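Local coordinates for protein fanconi-associated nuclease 1 homolog (Pseudomonas aeruginosa, PDB 5Y7Q) that belongs to the FAN1 family of nucleases, pairing a carboxy-terminal VRR-NUC nuclease domain with amino-terminal helical regions, at residues A[473-478]-A[491-496]; A[501-506]-A[528-533]. All blocks are in the same frame, centred on the assembly; numbering follows the deposited sequence.

Contact 1 of 2, residues A[473-478]-A[491-496]; sequences CRYRDK and LGEELL
Tyr475 swings its ring away from the backbone nitrogen (chi1 179°), which carries the phenol straight out from helix 467-478 to the start of helix 493-502; Leu496 does the same with its own branch (chi1 -174°), and it sends CD2 back past the ring in the opposite direction. Leu496 CD2 lies over one face of the ring, offset toward the rim, at 3.6 Å from Tyr475 CD2, and its position 20° from the ring normal qualifies the contact as CH-pi. Leu491 CG touches the ring at Tyr475 CE2, 3.9 Å away. Beyond the ring, Tyr475 OH donates a hydrogen bond to Leu491 O over 2.6 Å. The hydroxyl lies in the carbonyl plane, and the acceptor is likewise at the edge of the phenol, near its plane. This bond falls one residue before Gly492, the N-cap of helix 493-502. A second link is ionic: the side chains of Arg476 and Glu493 cross at about a right angle. The extended chain of Arg476 brings its guanidinium to Glu493, whose OE2 faces both NH2 and NH1 at the guanidinium edge, with Glu493 OE2 3.5 Å from Arg476 NH2. With the planes of the two flat groups turned well away from each other, the pairing is not coplanar. Leu491 also packs on Leu410 and Leu417, and Leu496 on Leu414, all of helix 409-418. Chemically, the contact divides into a buried phenol, whose hydroxyl is satisfied by a main-chain carbonyl in the turn that leads into helix 493-502, and an exposed ion pair, which solvent probably weakens.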
ATOM      1  N   CYS A 473      -2.788  27.264  11.122  1.00 82.92           N
ATOM      2  CA  CYS A 473      -3.465  27.671   9.899  1.00 89.14           C
ATOM      3  C   CYS A 473      -3.469  26.549   8.872  1.00 91.64           C
ATOM      4  O   CYS A 473      -4.493  26.304   8.229  1.00 95.74           O
ATOM      5  CB  CYS A 473      -2.842  28.940   9.335  1.00 92.75           C
ATOM      6  SG  CYS A 473      -3.588  30.373  10.131  1.00116.89           S
ATOM      7  N   ARG A 474      -2.342  25.851   8.709  1.00 82.49           N
ATOM      8  CA  ARG A 474      -2.335  24.701   7.818  1.00 70.33           C
ATOM      9  C   ARG A 474      -3.351  23.671   8.279  1.00 71.37           C
ATOM     10  O   ARG A 474      -4.037  23.064   7.456  1.00 72.82           O
ATOM     11  CB  ARG A 474      -0.932  24.094   7.744  1.00 68.10           C
ATOM     12  CG  ARG A 474      -0.445  23.766   6.327  1.00 69.61           C
ATOM     13  CD  ARG A 474      -0.250  24.993   5.428  1.00 79.33           C
ATOM     14  NE  ARG A 474       0.594  26.025   6.035  1.00 97.23           N
ATOM     15  CZ  ARG A 474       0.217  27.291   6.235  1.00108.73           C
ATOM     16  NH1 ARG A 474      -0.996  27.690   5.861  1.00112.79           N
ATOM     17  NH2 ARG A 474       1.051  28.167   6.803  1.00110.10           N
ATOM     18  N   TYR A 475      -3.497  23.513   9.593  1.00 70.42           N
ATOM     19  CA  TYR A 475      -4.467  22.586  10.154  1.00 68.67           C
ATOM     20  C   TYR A 475      -5.888  22.988   9.790  1.00 73.77           C
ATOM     21  O   TYR A 475      -6.712  22.131   9.463  1.00 77.14           O
ATOM     22  CB  TYR A 475      -4.303  22.537  11.670  1.00 66.20           C
ATOM     23  CG  TYR A 475      -5.248  21.621  12.449  1.00 58.21           C
ATOM     24  CD1 TYR A 475      -6.495  22.072  12.914  1.00 64.96           C
ATOM     25  CD2 TYR A 475      -4.873  20.345  12.756  1.00 48.94           C
ATOM     26  CE1 TYR A 475      -7.328  21.254  13.648  1.00 60.03           C
ATOM     27  CE2 TYR A 475      -5.694  19.514  13.474  1.00 60.74           C
ATOM     28  CZ  TYR A 475      -6.908  19.968  13.924  1.00 58.06           C
ATOM     29  OH  TYR A 475      -7.680  19.101  14.654  1.00 57.07           O
ATOM     30  N   ARG A 476      -6.211  24.276   9.873  1.00 73.32           N
ATOM     31  CA  ARG A 476      -7.578  24.671   9.554  1.00 77.90           C
ATOM     32  C   ARG A 476      -7.841  24.607   8.051  1.00 79.40           C
ATOM     33  O   ARG A 476      -8.898  24.136   7.622  1.00 77.97           O
ATOM     34  CB  ARG A 476      -7.854  26.070  10.093  1.00 89.68           C
ATOM     35  CG  ARG A 476      -8.105  26.160  11.588  1.00 90.18           C
ATOM     36  CD  ARG A 476      -7.764  27.565  12.048  1.00 97.81           C
ATOM     37  NE  ARG A 476      -8.457  27.987  13.258  1.00101.12           N
ATOM     38  CZ  ARG A 476      -8.300  27.416  14.445  1.00103.19           C
ATOM     39  NH1 ARG A 476      -7.484  26.365  14.590  1.00103.69           N
ATOM     40  NH2 ARG A 476      -8.969  27.896  15.488  1.00101.42           N
ATOM     41  N   ASP A 477      -6.891  25.085   7.243  1.00 83.56           N
ATOM     42  CA  ASP A 477      -7.024  25.092   5.789  1.00 86.01           C
ATOM     43  C   ASP A 477      -7.163  23.671   5.235  1.00 74.16           C
ATOM     44  O   ASP A 477      -8.084  23.372   4.466  1.00 78.88           O
ATOM     45  CB  ASP A 477      -5.800  25.804   5.186  1.00102.94           C
ATOM     46  CG  ASP A 477      -6.087  26.489   3.843  1.00118.61           C
ATOM     47  OD1 ASP A 477      -6.256  25.787   2.811  1.00119.40           O
ATOM     48  OD2 ASP A 477      -6.103  27.743   3.819  1.00124.05           O
ATOM     49  N   LYS A 478      -6.260  22.784   5.628  1.00 56.10           N
ATOM     50  CA  LYS A 478      -6.098  21.488   4.998  1.00 54.98           C
ATOM     51  C   LYS A 478      -6.863  20.367   5.677  1.00 59.19           C
ATOM     52  O   LYS A 478      -6.701  19.213   5.272  1.00 52.93           O
ATOM     53  CB  LYS A 478      -4.624  21.108   4.952  1.00 50.58           C
ATOM     54  CG  LYS A 478      -3.791  22.123   4.241  1.00 59.50           C
ATOM     55  CD  LYS A 478      -4.467  22.613   2.977  1.00 59.13           C
ATOM     56  CE  LYS A 478      -3.488  23.444   2.142  1.00 64.22           C
ATOM     57  NZ  LYS A 478      -4.174  24.272   1.109  1.00 74.41           N
ATOM     58  N   LEU A 491      -5.693  13.743  15.508  1.00 66.35           N
ATOM     59  CA  LEU A 491      -5.150  15.013  15.975  1.00 53.77           C
ATOM     60  C   LEU A 491      -6.293  15.999  16.176  1.00 56.45           C
ATOM     61  O   LEU A 491      -6.520  16.886  15.349  1.00 62.59           O
ATOM     62  CB  LEU A 491      -4.122  15.522  14.946  1.00 49.19           C
ATOM     63  CG  LEU A 491      -3.361  16.832  15.159  1.00 57.59           C
ATOM     64  CD1 LEU A 491      -2.652  16.783  16.480  1.00 55.72           C
ATOM     65  CD2 LEU A 491      -2.362  17.013  14.052  1.00 57.42           C
ATOM     66  N   GLY A 492      -6.848  15.987  17.381  1.00 52.96           N
ATOM     67  CA  GLY A 492      -7.907  16.908  17.729  1.00 49.40           C
ATOM     68  C   GLY A 492      -7.329  18.198  18.207  1.00 60.57           C
ATOM     69  O   GLY A 492      -6.141  18.274  18.490  1.00 49.55           O
ATOM     70  N   GLU A 493      -8.169  19.232  18.277  1.00 67.39           N
ATOM     71  CA  GLU A 493      -7.607  20.551  18.541  1.00 78.54           C
ATOM     72  C   GLU A 493      -6.835  20.562  19.858  1.00 92.09           C
ATOM     73  O   GLU A 493      -5.754  21.160  19.941  1.00 91.39           O
ATOM     74  CB  GLU A 493      -8.697  21.610  18.525  1.00 86.94           C
ATOM     75  CG  GLU A 493      -8.403  22.733  17.559  1.00100.01           C
ATOM     76  CD  GLU A 493      -9.403  23.851  17.703  1.00122.31           C
ATOM     77  OE1 GLU A 493     -10.580  23.537  17.986  1.00122.84           O
ATOM     78  OE2 GLU A 493      -9.012  25.035  17.566  1.00132.03           O
ATOM     79  N   GLU A 494      -7.328  19.836  20.874  1.00 88.64           N
ATOM     80  CA  GLU A 494      -6.682  19.871  22.186  1.00 81.21           C
ATOM     81  C   GLU A 494      -5.311  19.202  22.149  1.00 69.89           C
ATOM     82  O   GLU A 494      -4.324  19.754  22.650  1.00 83.10           O
ATOM     83  CB  GLU A 494      -7.579  19.225  23.246  1.00 89.08           C
ATOM     84  CG  GLU A 494      -9.058  19.630  23.166  1.00107.31           C
ATOM     85  CD  GLU A 494      -9.347  21.070  23.613  1.00128.13           C
ATOM     86  OE1 GLU A 494      -8.412  21.780  24.057  1.00136.23           O
ATOM     87  OE2 GLU A 494     -10.527  21.490  23.528  1.00131.29           O
ATOM     88  N   LEU A 495      -5.212  18.024  21.547  1.00 54.09           N
ATOM     89  CA  LEU A 495      -3.893  17.406  21.448  1.00 51.94           C
ATOM     90  C   LEU A 495      -2.939  18.252  20.603  1.00 56.52           C
ATOM     91  O   LEU A 495      -1.729  18.268  20.859  1.00 65.83           O
ATOM     92  CB  LEU A 495      -4.009  15.980  20.890  1.00 47.75           C
ATOM     93  CG  LEU A 495      -2.679  15.393  20.413  1.00 49.29           C
ATOM     94  CD1 LEU A 495      -1.679  15.216  21.554  1.00 45.87           C
ATOM     95  CD2 LEU A 495      -2.871  14.114  19.658  1.00 44.28           C
ATOM     96  N   LEU A 496      -3.464  18.986  19.620  1.00 58.45           N
ATOM     97  CA  LEU A 496      -2.624  19.895  18.845  1.00 60.20           C
ATOM     98  C   LEU A 496      -2.075  21.012  19.720  1.00 65.22           C
ATOM     99  O   LEU A 496      -0.885  21.334  19.657  1.00 67.34           O
ATOM    100  CB  LEU A 496      -3.415  20.497  17.691  1.00 60.67           C
ATOM    101  CG  LEU A 496      -2.539  21.349  16.776  1.00 68.68           C
ATOM    102  CD1 LEU A 496      -1.412  20.487  16.220  1.00 59.55           C
ATOM    103  CD2 LEU A 496      -3.372  21.961  15.653  1.00 77.13           C
TER

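Contact 2 of 2, residues A[501-506]-A[528-533]; sequences DCLPAA and DLIQFW
Cys502 meets Phe532 where helix 493-502 ends against strand 529-533, and the cysteine can be followed outward atom by atom. Its CB is directed at the strand and makes the closest approach, with Cys502 CB 3.6 Å from Phe532 CD1 and CE1 of the same ring slightly farther off. This approach is oblique to the ring, so the methylene lies neither over the face nor at the edge. At the tip, SG stands anti to the cysteine carbonyl carbon (chi1 -68°) and comes near both the ring and the root of the phenylalanine side chain: Cys502 SG is 4.0 Å from Phe532 CD1, with Phe532 CB about as close. The sulfur is 5.1 Å from the centroid of the Phe532 ring and 55° off its normal, which makes this a slanted sulfur-aromatic contact. Cys502 SG also passes 4.1 Å from Trp533 O, a proximity that is not a hydrogen bond. Leu503, the first residue to leave helical geometry, adds a looser apolar touch with its CD2. That methyl lies at the edge of the Phe532 ring, near its plane: Leu503 CD2 is 4.3 Å from Phe532 CE1 and equally far from Ile530 CD1, bridging two residues that both point at the helix end. No hydrogen bond crosses between the segments; the evidence is entirely for apolar and sulfur-ring packing. Tyr539 of the adjacent strand 538-545 extends the same apolar patch by touching Leu503 and Phe532. Alternate residues of strand 529-533, Ile530 and Phe532, thus face a helix end and the loop after it, packed on a mixed five-stranded sheet, consistent with the alpha/beta core of VRR-NUC nuclease domains.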
ATOM      1  N   ASP A 501       2.422  23.757  22.519  1.00 79.23           N
ATOM      2  CA  ASP A 501       2.991  24.556  23.583  1.00 90.50           C
ATOM      3  C   ASP A 501       3.927  23.766  24.497  1.00 83.49           C
ATOM      4  O   ASP A 501       4.785  24.376  25.145  1.00 79.61           O
ATOM      5  CB  ASP A 501       1.850  25.248  24.340  1.00107.68           C
ATOM      6  CG  ASP A 501       1.139  26.323  23.467  1.00122.87           C
ATOM      7  OD1 ASP A 501       1.633  27.482  23.404  1.00125.07           O
ATOM      8  OD2 ASP A 501       0.100  26.005  22.826  1.00117.46           O
ATOM      9  N   CYS A 502       3.815  22.433  24.545  1.00 83.14           N
ATOM     10  CA  CYS A 502       4.702  21.626  25.380  1.00 79.38           C
ATOM     11  C   CYS A 502       5.911  21.034  24.661  1.00 78.76           C
ATOM     12  O   CYS A 502       6.832  20.576  25.339  1.00 89.18           O
ATOM     13  CB  CYS A 502       3.932  20.469  26.025  1.00 84.60           C
ATOM     14  SG  CYS A 502       2.710  20.945  27.251  1.00 99.82           S
ATOM     15  N   LEU A 503       5.964  21.035  23.331  1.00 70.07           N
ATOM     16  CA  LEU A 503       7.071  20.372  22.651  1.00 62.10           C
ATOM     17  C   LEU A 503       8.114  21.390  22.236  1.00 68.96           C
ATOM     18  O   LEU A 503       7.783  22.347  21.515  1.00 77.49           O
ATOM     19  CB  LEU A 503       6.585  19.601  21.428  1.00 59.59           C
ATOM     20  CG  LEU A 503       5.800  18.304  21.680  1.00 60.21           C
ATOM     21  CD1 LEU A 503       5.285  17.702  20.386  1.00 52.40           C
ATOM     22  CD2 LEU A 503       6.652  17.305  22.431  1.00 61.92           C
ATOM     23  N   PRO A 504       9.371  21.210  22.637  1.00 74.90           N
ATOM     24  CA  PRO A 504      10.430  22.129  22.211  1.00 76.65           C
ATOM     25  C   PRO A 504      10.588  22.120  20.702  1.00 75.29           C
ATOM     26  O   PRO A 504      10.445  21.086  20.049  1.00 77.79           O
ATOM     27  CB  PRO A 504      11.685  21.574  22.898  1.00 71.42           C
ATOM     28  CG  PRO A 504      11.177  20.714  24.008  1.00 69.12           C
ATOM     29  CD  PRO A 504       9.881  20.147  23.515  1.00 81.56           C
ATOM     30  N   ALA A 505      10.883  23.301  20.152  1.00 78.85           N
ATOM     31  CA  ALA A 505      11.141  23.422  18.722  1.00 73.14           C
ATOM     32  C   ALA A 505      12.372  22.639  18.298  1.00 79.05           C
ATOM     33  O   ALA A 505      12.378  22.065  17.205  1.00 86.55           O
ATOM     34  CB  ALA A 505      11.300  24.888  18.335  1.00 76.50           C
ATOM     35  N   ALA A 506      13.404  22.576  19.142  1.00 81.16           N
ATOM     36  CA  ALA A 506      14.622  21.868  18.759  1.00 84.80           C
ATOM     37  C   ALA A 506      14.394  20.367  18.678  1.00 90.93           C
ATOM     38  O   ALA A 506      14.948  19.698  17.797  1.00100.23           O
ATOM     39  CB  ALA A 506      15.750  22.184  19.731  1.00 90.29           C
ATOM     40  N   ASP A 528       4.220   4.457  22.035  1.00 54.22           N
ATOM     41  CA  ASP A 528       2.759   4.380  22.022  1.00 52.41           C
ATOM     42  C   ASP A 528       2.143   5.671  22.518  1.00 55.87           C
ATOM     43  O   ASP A 528       1.248   6.232  21.872  1.00 61.19           O
ATOM     44  CB  ASP A 528       2.263   3.216  22.888  1.00 53.86           C
ATOM     45  CG  ASP A 528       2.734   1.850  22.396  1.00 72.87           C
ATOM     46  OD1 ASP A 528       2.645   1.555  21.174  1.00 80.12           O
ATOM     47  OD2 ASP A 528       3.176   1.049  23.252  1.00 81.41           O
ATOM     48  N   LEU A 529       2.614   6.163  23.662  1.00 51.11           N
ATOM     49  CA  LEU A 529       1.921   7.213  24.382  1.00 54.35           C
ATOM     50  C   LEU A 529       2.783   8.457  24.482  1.00 61.19           C
ATOM     51  O   LEU A 529       4.015   8.422  24.384  1.00 71.62           O
ATOM     52  CB  LEU A 529       1.533   6.780  25.800  1.00 44.36           C
ATOM     53  CG  LEU A 529       0.721   5.519  26.040  1.00 55.36           C
ATOM     54  CD1 LEU A 529       0.482   5.394  27.533  1.00 60.46           C
ATOM     55  CD2 LEU A 529      -0.589   5.525  25.305  1.00 44.71           C
ATOM     56  N   ILE A 530       2.106   9.561  24.723  1.00 46.65           N
ATOM     57  CA  ILE A 530       2.773  10.798  25.062  1.00 49.76           C
ATOM     58  C   ILE A 530       1.957  11.489  26.165  1.00 51.46           C
ATOM     59  O   ILE A 530       0.725  11.567  26.094  1.00 51.54           O
ATOM     60  CB  ILE A 530       2.943  11.670  23.801  1.00 55.33           C
ATOM     61  CG1 ILE A 530       3.815  12.906  24.120  1.00 63.76           C
ATOM     62  CG2 ILE A 530       1.544  12.001  23.179  1.00 45.85           C
ATOM     63  CD1 ILE A 530       4.410  13.645  22.898  1.00 44.37           C
ATOM     64  N   GLN A 531       2.623  11.947  27.212  1.00 47.76           N
ATOM     65  CA  GLN A 531       1.914  12.634  28.274  1.00 55.26           C
ATOM     66  C   GLN A 531       2.453  14.051  28.421  1.00 61.23           C
ATOM     67  O   GLN A 531       3.656  14.302  28.262  1.00 64.22           O
ATOM     68  CB  GLN A 531       1.966  11.877  29.616  1.00 55.40           C
ATOM     69  CG  GLN A 531       3.136  10.958  29.854  1.00 60.20           C
ATOM     70  CD  GLN A 531       3.279  10.616  31.337  1.00 73.69           C
ATOM     71  OE1 GLN A 531       2.389  10.918  32.141  1.00 80.62           O
ATOM     72  NE2 GLN A 531       4.403  10.004  31.707  1.00 65.20           N
ATOM     73  N   PHE A 532       1.531  14.967  28.694  1.00 55.57           N
ATOM     74  CA  PHE A 532       1.804  16.382  28.798  1.00 62.80           C
ATOM     75  C   PHE A 532       1.429  16.859  30.189  1.00 70.18           C
ATOM     76  O   PHE A 532       0.426  16.423  30.774  1.00 78.54           O
ATOM     77  CB  PHE A 532       1.025  17.186  27.750  1.00 68.31           C
ATOM     78  CG  PHE A 532       1.385  16.844  26.325  1.00 67.33           C
ATOM     79  CD1 PHE A 532       2.633  17.168  25.810  1.00 70.93           C
ATOM     80  CD2 PHE A 532       0.468  16.204  25.496  1.00 54.88           C
ATOM     81  CE1 PHE A 532       2.958  16.852  24.500  1.00 67.26           C
ATOM     82  CE2 PHE A 532       0.787  15.892  24.195  1.00 47.71           C
ATOM     83  CZ  PHE A 532       2.023  16.210  23.693  1.00 57.93           C
ATOM     84  N   TRP A 533       2.252  17.760  30.703  1.00 62.11           N
ATOM     85  CA  TRP A 533       1.956  18.520  31.908  1.00 75.59           C
ATOM     86  C   TRP A 533       1.930  19.965  31.426  1.00 84.55           C
ATOM     87  O   TRP A 533       2.990  20.617  31.327  1.00 93.12           O
ATOM     88  CB  TRP A 533       3.004  18.283  32.990  1.00 77.94           C
ATOM     89  CG  TRP A 533       3.111  16.858  33.551  1.00 74.68           C
ATOM     90  CD1 TRP A 533       2.466  16.359  34.655  1.00 68.34           C
ATOM     91  CD2 TRP A 533       3.956  15.793  33.070  1.00 74.86           C
ATOM     92  NE1 TRP A 533       2.847  15.054  34.882  1.00 63.84           N
ATOM     93  CE2 TRP A 533       3.765  14.682  33.933  1.00 72.41           C
ATOM     94  CE3 TRP A 533       4.844  15.664  31.991  1.00 73.22           C
ATOM     95  CZ2 TRP A 533       4.427  13.458  33.745  1.00 68.77           C
ATOM     96  CZ3 TRP A 533       5.504  14.441  31.809  1.00 76.83           C
ATOM     97  CH2 TRP A 533       5.291  13.359  32.683  1.00 72.85           C
TER

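Overall arrangement
Helix 493-502 joins the two contacts: contact 1 uses its first turn and contact 2 its last, and the two follow one another in series along the chain. Their centres are 16 Å apart, yet they touch directly, because Leu495 CD1 packs 3.7 Å from Phe532 CE2. The helix thus passes from a helical neighbour, 467-478, to the strand layer, all within the VRR-NUC domain. Contact 2 is the more buried and comes nearer the bound nucleic acid, its nearest atom about 7 Å away against about 13 Å for contact 1. At these distances neither contact touches the nucleic acid directly.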